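Local coordinates for protein diadenosine tetraphosphatase, putative (Trypanosoma brucei, PDB 2QJC) that probably hydrolyses diadenosine tetraphosphate or other phosphate compounds as a manganese-binding member of the calcineurin-like phosphoesterase family, at residues Y76-N81 with H128-P133; H135-A140 with T199-H204. One frame throughout, in Å; residues are numbered along the deposited sequence.

Contact 1. Residues Y76-N81 with H128-P133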
# COMPACT_ATOMS: atom_id res chain seq x y z
N TYR A 76 -10.47 -3.30 1.32
CA TYR A 76 -9.56 -3.91 0.35
C TYR A 76 -8.11 -3.56 0.71
O TYR A 76 -7.85 -2.69 1.54
CB TYR A 76 -9.84 -3.38 -1.06
CG TYR A 76 -11.06 -3.97 -1.72
CD1 TYR A 76 -10.98 -5.17 -2.42
CD2 TYR A 76 -12.30 -3.33 -1.64
CE1 TYR A 76 -12.10 -5.72 -3.04
CE2 TYR A 76 -13.43 -3.87 -2.26
CZ TYR A 76 -13.32 -5.07 -2.95
OH TYR A 76 -14.44 -5.61 -3.55
N SER A 77 -7.18 -4.24 0.06
CA SER A 77 -5.76 -3.98 0.27
C SER A 77 -4.92 -4.76 -0.72
O SER A 77 -5.29 -5.87 -1.12
CB SER A 77 -5.33 -4.39 1.68
OG SER A 77 -3.93 -4.19 1.83
N VAL A 78 -3.80 -4.17 -1.14
CA VAL A 78 -2.92 -4.92 -2.02
C VAL A 78 -1.91 -5.55 -1.09
O VAL A 78 -1.88 -5.25 0.12
CB VAL A 78 -2.24 -4.04 -3.12
CG1 VAL A 78 -3.27 -3.63 -4.16
CG2 VAL A 78 -1.56 -2.81 -2.50
N LEU A 79 -1.08 -6.43 -1.64
CA LEU A 79 -0.07 -7.13 -0.85
C LEU A 79 1.22 -6.33 -0.72
O LEU A 79 1.78 -5.90 -1.73
CB LEU A 79 0.22 -8.48 -1.48
CG LEU A 79 1.12 -9.44 -0.70
CD1 LEU A 79 0.49 -9.75 0.66
CD2 LEU A 79 1.30 -10.72 -1.50
N GLY A 80 1.67 -6.13 0.52
CA GLY A 80 2.91 -5.41 0.77
C GLY A 80 4.07 -6.40 0.86
O GLY A 80 3.82 -7.61 0.92
N ASN A 81 5.32 -5.95 0.87
CA ASN A 81 6.40 -6.93 0.93
C ASN A 81 6.59 -7.54 2.31
O ASN A 81 7.16 -8.62 2.43
CB ASN A 81 7.73 -6.35 0.40
CG ASN A 81 8.23 -5.19 1.22
OD1 ASN A 81 9.39 -5.16 1.63
ND2 ASN A 81 7.36 -4.22 1.44
N HIS A 128 -1.95 -7.91 -5.94
CA HIS A 128 -0.78 -7.04 -5.96
C HIS A 128 -1.17 -5.64 -6.43
O HIS A 128 -0.59 -4.64 -6.01
CB HIS A 128 0.28 -7.60 -6.90
CG HIS A 128 0.78 -8.96 -6.51
ND1 HIS A 128 1.70 -9.15 -5.50
CD2 HIS A 128 0.49 -10.19 -6.99
CE1 HIS A 128 1.96 -10.44 -5.38
NE2 HIS A 128 1.23 -11.09 -6.27
N ILE A 129 -2.17 -5.60 -7.31
CA ILE A 129 -2.63 -4.34 -7.89
C ILE A 129 -4.15 -4.24 -7.91
O ILE A 129 -4.84 -5.21 -8.22
CB ILE A 129 -2.11 -4.19 -9.33
CG1 ILE A 129 -0.58 -4.24 -9.34
CG2 ILE A 129 -2.62 -2.89 -9.95
CD1 ILE A 129 0.03 -4.39 -10.71
N ILE A 130 -4.67 -3.06 -7.60
CA ILE A 130 -6.11 -2.83 -7.64
C ILE A 130 -6.40 -1.60 -8.50
O ILE A 130 -5.82 -0.53 -8.28
CB ILE A 130 -6.70 -2.61 -6.22
CG1 ILE A 130 -6.59 -3.90 -5.41
CG2 ILE A 130 -8.18 -2.19 -6.32
CD1 ILE A 130 -7.02 -3.75 -3.96
N ARG A 131 -7.27 -1.78 -9.49
CA ARG A 131 -7.64 -0.69 -10.38
C ARG A 131 -9.02 -0.15 -9.98
O ARG A 131 -9.96 -0.92 -9.78
CB ARG A 131 -7.70 -1.17 -11.84
CG ARG A 131 -6.42 -1.82 -12.35
CD ARG A 131 -6.50 -2.11 -13.86
NE ARG A 131 -6.12 -0.96 -14.66
CZ ARG A 131 -6.01 -0.96 -15.99
NH1 ARG A 131 -6.26 -2.06 -16.67
NH2 ARG A 131 -5.61 0.14 -16.62
N ILE A 132 -9.12 1.18 -9.86
CA ILE A 132 -10.36 1.86 -9.48
C ILE A 132 -10.60 2.88 -10.60
O ILE A 132 -10.39 4.09 -10.43
CB ILE A 132 -10.20 2.61 -8.13
CG1 ILE A 132 -9.74 1.62 -7.05
CG2 ILE A 132 -11.53 3.25 -7.71
CD1 ILE A 132 -9.19 2.29 -5.81
N PRO A 133 -11.04 2.38 -11.77
CA PRO A 133 -11.30 3.18 -12.98
C PRO A 133 -12.23 4.39 -12.87
O PRO A 133 -12.01 5.38 -13.56
CB PRO A 133 -11.78 2.13 -13.99
CG PRO A 133 -12.40 1.07 -13.12
CD PRO A 133 -11.44 0.97 -11.97
O HOH W 1 1.52 -4.51 -4.30
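V78 and I130 make the central apolar contact, their branched side chains crossing obliquely with V78 CG1 3.6 Å from I130 CG1. A chi1 of -72° sets V78 CG1 anti to the carbonyl carbon, toward the I130 side chain, while V78 CB lies 3.4 Å from H128 O; a compact beta-branched residue suits so close an approach to the backbone. I130 reaches further, and its CD1 comes 4.1 Å from Y76 CB. Beyond V78, L79 and H128 lie side by side and point the same way, L79 CD2 being 3.9 Å from H128 CE1. The ring meets L79 through CE1, while the buried ND1 has no polar partner in the model. A water ties the two backbones together, donating to L79 O at 2.9 Å and to H128 O at 2.7 Å. Further out, S77 OG donates to V78 O, and V51 of strand 49-52 packs on both Y76 and I130. G80 N is held by D83 OD2 at the start of helix 81-91, where N81 binds manganese. Apolar packing thus joins edge strand 76-77 to strand 129-132 of the other sheet, next to the metal-binding Gly-Asn-His motif of the two-sheet calcineurin-like phosphoesterase fold.

Contact 2. Residues H135-A140 with T199-H204. With MN (manganese (II) ion), chain C.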
# COMPACT_ATOMS: atom_id res chain seq x y z
N HIS A 135 -12.36 6.57 -10.70
CA HIS A 135 -11.58 7.70 -10.22
C HIS A 135 -10.23 7.80 -10.92
O HIS A 135 -9.38 8.61 -10.53
CB HIS A 135 -11.37 7.55 -8.70
CG HIS A 135 -12.63 7.68 -7.90
ND1 HIS A 135 -13.37 8.85 -7.85
CD2 HIS A 135 -13.29 6.78 -7.13
CE1 HIS A 135 -14.43 8.66 -7.09
NE2 HIS A 135 -14.41 7.42 -6.64
N ASN A 136 -10.05 6.98 -11.96
CA ASN A 136 -8.82 6.91 -12.73
C ASN A 136 -7.61 6.72 -11.80
O ASN A 136 -6.61 7.43 -11.89
CB ASN A 136 -8.63 8.16 -13.59
CG ASN A 136 -7.45 8.05 -14.54
OD1 ASN A 136 -7.20 6.99 -15.12
ND2 ASN A 136 -6.71 9.14 -14.70
N VAL A 137 -7.71 5.73 -10.91
CA VAL A 137 -6.65 5.42 -9.95
C VAL A 137 -6.20 3.95 -10.01
O VAL A 137 -6.95 3.08 -10.43
CB VAL A 137 -7.15 5.74 -8.50
CG1 VAL A 137 -6.35 4.96 -7.46
CG2 VAL A 137 -7.03 7.23 -8.24
N MSE A 138 -4.95 3.71 -9.61
CA MSE A 138 -4.39 2.36 -9.55
C MSE A 138 -3.53 2.24 -8.28
O MSE A 138 -2.68 3.11 -8.01
CB MSE A 138 -3.54 2.04 -10.79
CG MSE A 138 -4.35 1.92 -12.09
SE MSE A 138 -3.49 0.87 -13.49
CE MSE A 138 -1.99 2.02 -13.89
N VAL A 139 -3.75 1.19 -7.51
CA VAL A 139 -3.02 0.98 -6.27
C VAL A 139 -2.04 -0.19 -6.33
O VAL A 139 -2.40 -1.29 -6.75
CB VAL A 139 -4.03 0.75 -5.08
CG1 VAL A 139 -3.28 0.61 -3.76
CG2 VAL A 139 -5.02 1.90 -5.01
N ALA A 140 -0.80 0.06 -5.93
CA ALA A 140 0.26 -0.96 -5.87
C ALA A 140 1.06 -0.62 -4.61
O ALA A 140 1.06 0.52 -4.16
CB ALA A 140 1.15 -0.89 -7.12
N THR A 199 -3.53 7.69 -12.15
CA THR A 199 -2.80 8.19 -10.99
C THR A 199 -2.49 6.93 -10.17
O THR A 199 -3.40 6.17 -9.82
CB THR A 199 -3.66 9.11 -10.11
OG1 THR A 199 -3.94 10.33 -10.81
CG2 THR A 199 -2.93 9.43 -8.80
N VAL A 200 -1.21 6.70 -9.89
CA VAL A 200 -0.82 5.54 -9.10
C VAL A 200 -0.62 5.96 -7.65
O VAL A 200 0.14 6.87 -7.35
CB VAL A 200 0.49 4.91 -9.62
CG1 VAL A 200 1.00 3.84 -8.65
CG2 VAL A 200 0.24 4.30 -11.00
N VAL A 201 -1.33 5.29 -6.74
CA VAL A 201 -1.22 5.58 -5.32
C VAL A 201 -0.45 4.43 -4.67
O VAL A 201 -0.81 3.26 -4.83
CB VAL A 201 -2.62 5.74 -4.69
CG1 VAL A 201 -2.48 6.13 -3.22
CG2 VAL A 201 -3.44 6.81 -5.47
N PHE A 202 0.58 4.76 -3.92
CA PHE A 202 1.42 3.74 -3.29
C PHE A 202 1.93 4.12 -1.90
O PHE A 202 1.61 5.18 -1.38
CB PHE A 202 2.60 3.46 -4.23
CG PHE A 202 3.50 4.67 -4.45
CD1 PHE A 202 4.75 4.75 -3.82
CD2 PHE A 202 3.10 5.73 -5.26
CE1 PHE A 202 5.57 5.86 -4.01
CE2 PHE A 202 3.91 6.85 -5.46
CZ PHE A 202 5.16 6.92 -4.83
N GLY A 203 2.74 3.23 -1.33
CA GLY A 203 3.35 3.46 -0.02
C GLY A 203 4.78 2.91 -0.06
O GLY A 203 5.59 3.36 -0.87
N HIS A 204 5.09 1.96 0.82
CA HIS A 204 6.41 1.30 0.87
C HIS A 204 7.69 2.08 1.22
O HIS A 204 8.40 1.71 2.16
CB HIS A 204 6.65 0.56 -0.45
CG HIS A 204 7.99 -0.12 -0.55
ND1 HIS A 204 8.39 -1.10 0.32
CD2 HIS A 204 9.00 0.04 -1.44
CE1 HIS A 204 9.60 -1.53 -0.02
NE2 HIS A 204 9.99 -0.85 -1.09
MN MN C . 7.23 -2.20 1.96
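V137 and V201 meet at an angle on one face of a parallel strand pair, V137 CG1 meeting V201 CG2 at 4.0 Å. V139 and T199 point to this face too. M138, present as selenomethionine, and V200 occupy the reverse face, where M138 CE approaches V200 CG2 at 4.3 Å. Beneath the side chains, T199 N donates almost straight to N136 O (3.1 Å, 177° at the hydrogen), M138 N to T199 O, and V201 N to M138 O. The last link, A140 N to V201 O, is weak at 3.4 Å. N136 suits the start of the ladder: with V137 it faces I132 in a G1 beta bulge, and it takes the positive phi (51°) of the bulge's first position, which asparagine tolerates better than most residues. T199 sends OG1 to P216 O, which satisfies the hydroxyl beside the apolar valines.

Strands 137-140 and 199-202 are neighbours in one sheet of the phosphoesterase beta sandwich, and V137, V139 and V201 press on I23 of the second sheet; beta-branched residues fit such an interior as well as the extended backbone.

Past the ladder, F202 brings CB to 3.3 Å from A140 O. Its CG lies between the backbone N and the carbonyl carbon (chi1 62°), and the ring presents its edge, in plane, to V200 O while W190 meets it edge-to-face. G203 has a phi/psi pair that is unfavourable for residues with a side chain, which suits glycine just before the metal ligand H204. H204 places ND1 2.3 Å from the manganese; NE2 of its ring is held by T160 O, and D26 OD1 accepts a hydrogen bond from its backbone N.

How the contacts relate
Contacts 1 and 2 are centred about 8 Å apart and follow one another in the chain, contact 1 closing before contact 2 opens. Strands 129-132 and 137-140 join them as an antiparallel hairpin, with probable hydrogen bonds from V139 N to I130 O at 2.8 Å and from I132 N to V137 O at 2.9 Å. Toward the end of the hairpin remote from the metals, R131 NE packs 3.4 Å from M138 SE. At the active-site end, segments 76-81 and 199-204 contribute N81 and H204 to one manganese, where D55 and H141 complete the protein ligands. D55 is shared with the second manganese, bound also by D26 and H28.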